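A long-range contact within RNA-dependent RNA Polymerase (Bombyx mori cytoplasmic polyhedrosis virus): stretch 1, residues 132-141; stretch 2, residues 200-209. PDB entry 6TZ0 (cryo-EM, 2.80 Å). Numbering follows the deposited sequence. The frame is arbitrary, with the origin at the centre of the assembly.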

# COMPACT_ATOMS: atom_id res chain seq x y z
N LEU A 132 20.33 15.23 6.74
CA LEU A 132 20.72 14.05 6.00
C LEU A 132 21.91 13.37 6.67
O LEU A 132 21.92 12.14 6.84
N MET A 133 22.92 14.15 7.04
CA MET A 133 24.15 13.56 7.58
C MET A 133 23.99 13.15 9.05
O MET A 133 24.65 12.21 9.49
N HIS A 134 23.08 13.77 9.79
CA HIS A 134 23.00 13.55 11.22
C HIS A 134 21.79 12.76 11.69
O HIS A 134 21.86 12.14 12.75
N VAL A 135 20.67 12.77 10.96
CA VAL A 135 19.44 12.15 11.42
C VAL A 135 19.12 10.87 10.65
O VAL A 135 18.78 9.85 11.25
N LYS A 136 19.25 10.90 9.32
CA LYS A 136 18.90 9.76 8.48
C LYS A 136 19.82 8.57 8.65
O LYS A 136 19.47 7.48 8.19
N GLN A 137 20.99 8.73 9.28
CA GLN A 137 21.91 7.62 9.38
C GLN A 137 21.73 6.77 10.63
O GLN A 137 22.17 5.62 10.63
N ARG A 138 21.10 7.27 11.69
CA ARG A 138 20.93 6.43 12.87
C ARG A 138 19.76 5.48 12.64
O ARG A 138 18.59 5.88 12.61
N LYS A 139 20.09 4.21 12.41
CA LYS A 139 19.12 3.15 12.12
C LYS A 139 19.53 1.95 12.96
O LYS A 139 20.23 1.06 12.48
N SER A 140 19.08 1.90 14.20
CA SER A 140 19.46 0.82 15.09
C SER A 140 18.21 0.13 15.62
O SER A 140 17.22 0.79 15.94
N ARG A 141 18.27 -1.19 15.70
CA ARG A 141 17.08 -1.94 16.05
C ARG A 141 16.90 -2.11 17.55
O ARG A 141 15.77 -2.00 18.04
N ALA A 200 34.98 10.95 8.39
CA ALA A 200 34.17 11.00 7.18
C ALA A 200 32.68 11.05 7.49
O ALA A 200 32.25 10.79 8.62
N SER A 201 31.89 11.38 6.47
CA SER A 201 30.46 11.59 6.67
C SER A 201 29.69 10.28 6.64
O SER A 201 28.75 10.09 7.41
N ILE A 202 30.09 9.35 5.77
CA ILE A 202 29.42 8.05 5.65
C ILE A 202 29.91 7.06 6.69
O ILE A 202 29.42 5.92 6.75
N LEU A 203 30.83 7.48 7.55
CA LEU A 203 31.46 6.57 8.50
C LEU A 203 30.53 5.99 9.58
O LEU A 203 30.81 4.86 10.02
N PRO A 204 29.46 6.64 10.06
CA PRO A 204 28.56 5.92 11.00
C PRO A 204 27.73 4.79 10.40
O PRO A 204 27.06 4.09 11.16
N THR A 205 27.72 4.60 9.08
CA THR A 205 27.02 3.45 8.53
C THR A 205 27.90 2.21 8.53
O THR A 205 27.41 1.08 8.42
N PHE A 206 29.21 2.39 8.69
CA PHE A 206 30.10 1.25 8.64
C PHE A 206 30.12 0.45 9.92
O PHE A 206 30.59 -0.68 9.91
N VAL A 207 29.59 1.00 11.01
CA VAL A 207 29.32 0.19 12.19
C VAL A 207 28.29 -0.88 11.85
O VAL A 207 28.47 -2.07 12.16
N TYR A 208 27.23 -0.49 11.14
CA TYR A 208 26.21 -1.44 10.72
C TYR A 208 26.73 -2.38 9.64
O TYR A 208 26.34 -3.55 9.59
N THR A 209 27.62 -1.88 8.78
CA THR A 209 28.25 -2.72 7.76
C THR A 209 29.12 -3.80 8.40
O THR A 209 29.07 -4.97 7.99

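Two side chains, one from each stretch, carry about half of this contact, and each answers a backbone group of the other side. Gln 137 points toward stretch 2 and is buried. With chi1 m and chi2 t it extends its amide to the loop ahead of the helix, where NE2 of Gln 137 donates to the backbone O of Ser 201 at 3.2 Å. The other end of the amide is less well served: OE1 of Gln 137 lies 3.4 Å from O of Ser 201, but two acceptors make no bond, and CB of Pro 204 is 3.6 Å from OE1 of Gln 137. Carbon closes around the rest of the group, with CG2 of Thr 205 4.0 Å from CD of Gln 137 and CD1 of Ile 202 3.9 Å from NE2 of Gln 137.

Tyr 208 works in the reverse direction. Its chi1 is m, its CA-to-CB bond points toward stretch 1, and its hydroxyl accepts from the backbone, N of Lys 139 to OH of Tyr 208 at 3.2 Å. The carbonyl O of Lys 139 lies over one face of the ring, 3.1 Å from CE1 of Tyr 208, while CB of Ser 140 approaches OH of Tyr 208 at 3.7 Å. The CA-to-CB bond of Lys 139 points sideways, and the end of its side chain leads off from stretch 2.

At the far end, Met 133, t at chi1 and chi2 and p at chi3, lays SD against CB of Ser 201 at 3.7 Å; OG of Ser 201 is satisfied elsewhere in the structure. Thr 205, chi1 p, keeps its hydroxyl at home, OG1 of Thr 205 donating to O of Ile 202 at 2.6 Å, which leaves its methyl for Gln 137. The rule is economical: here Gln 137 and Tyr 208 meet main-chain groups, while the short hydroxyls find partners outside the contact or within their own stretch.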

# COMPACT_ATOMS: atom_id res chain seq x y z
CB LEU A 132 21.07 14.44 4.56
CG LEU A 132 21.01 13.45 3.40
CD1 LEU A 132 20.95 14.21 2.10
CD2 LEU A 132 22.14 12.51 3.35
CB MET A 133 25.30 14.55 7.38
CG MET A 133 26.66 14.10 7.90
SD MET A 133 28.03 15.12 7.34
CE MET A 133 27.70 16.67 8.13
CB HIS A 134 23.02 14.90 11.95
CG HIS A 134 24.36 15.55 11.96
ND1 HIS A 134 24.86 16.25 10.88
CD2 HIS A 134 25.29 15.64 12.94
CE1 HIS A 134 26.06 16.72 11.19
NE2 HIS A 134 26.34 16.37 12.43
CB VAL A 135 18.26 13.15 11.36
CG1 VAL A 135 16.96 12.50 11.78
CG2 VAL A 135 18.54 14.35 12.23
CB LYS A 136 18.88 10.17 7.01
CG LYS A 136 17.81 11.17 6.63
CD LYS A 136 16.43 10.55 6.71
CE LYS A 136 15.39 11.49 6.15
NZ LYS A 136 15.22 12.68 7.01
CB GLN A 137 23.36 8.10 9.33
CG GLN A 137 23.81 8.53 7.95
CD GLN A 137 25.28 8.88 7.91
OE1 GLN A 137 25.95 8.88 8.94
NE2 GLN A 137 25.79 9.17 6.72
CB ARG A 138 20.81 7.26 14.15
CG ARG A 138 19.74 8.31 14.25
CD ARG A 138 19.89 9.05 15.56
NE ARG A 138 19.61 8.23 16.73
CZ ARG A 138 18.41 8.11 17.28
NH1 ARG A 138 17.39 8.78 16.77
NH2 ARG A 138 18.24 7.34 18.35
CB LYS A 139 19.11 2.80 10.65
CG LYS A 139 18.57 3.85 9.74
CD LYS A 139 18.69 3.39 8.33
CE LYS A 139 18.16 4.45 7.41
NZ LYS A 139 16.68 4.59 7.57
CB SER A 140 20.31 1.34 16.24
OG SER A 140 19.57 2.21 17.06
CB ARG A 141 17.11 -3.30 15.35
CG ARG A 141 15.82 -4.09 15.50
CD ARG A 141 15.84 -5.37 14.71
NE ARG A 141 15.80 -5.14 13.27
CZ ARG A 141 14.68 -5.02 12.57
NH1 ARG A 141 13.50 -5.13 13.15
NH2 ARG A 141 14.75 -4.82 11.26
CB ALA A 200 34.45 9.79 6.29
CB SER A 201 29.94 12.54 5.60
OG SER A 201 30.12 11.97 4.31
CB ILE A 202 29.62 7.59 4.19
CG1 ILE A 202 28.59 6.52 3.78
CG2 ILE A 202 31.03 7.07 4.01
CD1 ILE A 202 27.16 6.97 3.87
CB LEU A 203 32.67 7.31 9.10
CG LEU A 203 33.83 6.63 9.83
CD1 LEU A 203 33.56 6.41 11.28
CD2 LEU A 203 34.17 5.31 9.15
CB PRO A 204 27.67 7.04 11.55
CG PRO A 204 28.49 8.21 11.48
CD PRO A 204 29.27 8.10 10.23
CB THR A 205 26.54 3.75 7.11
OG1 THR A 205 27.67 4.04 6.28
CG2 THR A 205 25.59 4.93 7.10
CB PHE A 206 31.50 1.68 8.26
CG PHE A 206 31.61 2.00 6.83
CD1 PHE A 206 31.72 0.98 5.91
CD2 PHE A 206 31.53 3.30 6.40
CE1 PHE A 206 31.79 1.26 4.58
CE2 PHE A 206 31.59 3.58 5.07
CZ PHE A 206 31.72 2.56 4.17
CB VAL A 207 28.86 1.08 13.35
CG1 VAL A 207 28.57 0.25 14.59
CG2 VAL A 207 29.90 2.13 13.64
CB TYR A 208 24.98 -0.69 10.22
CG TYR A 208 24.38 0.27 11.21
CD1 TYR A 208 23.81 -0.18 12.39
CD2 TYR A 208 24.32 1.63 10.94
CE1 TYR A 208 23.25 0.69 13.29
CE2 TYR A 208 23.75 2.52 11.83
CZ TYR A 208 23.21 2.04 13.00
OH TYR A 208 22.64 2.90 13.90
CB THR A 209 29.07 -1.86 6.81
OG1 THR A 209 28.23 -0.84 6.25
CG2 THR A 209 29.65 -2.69 5.69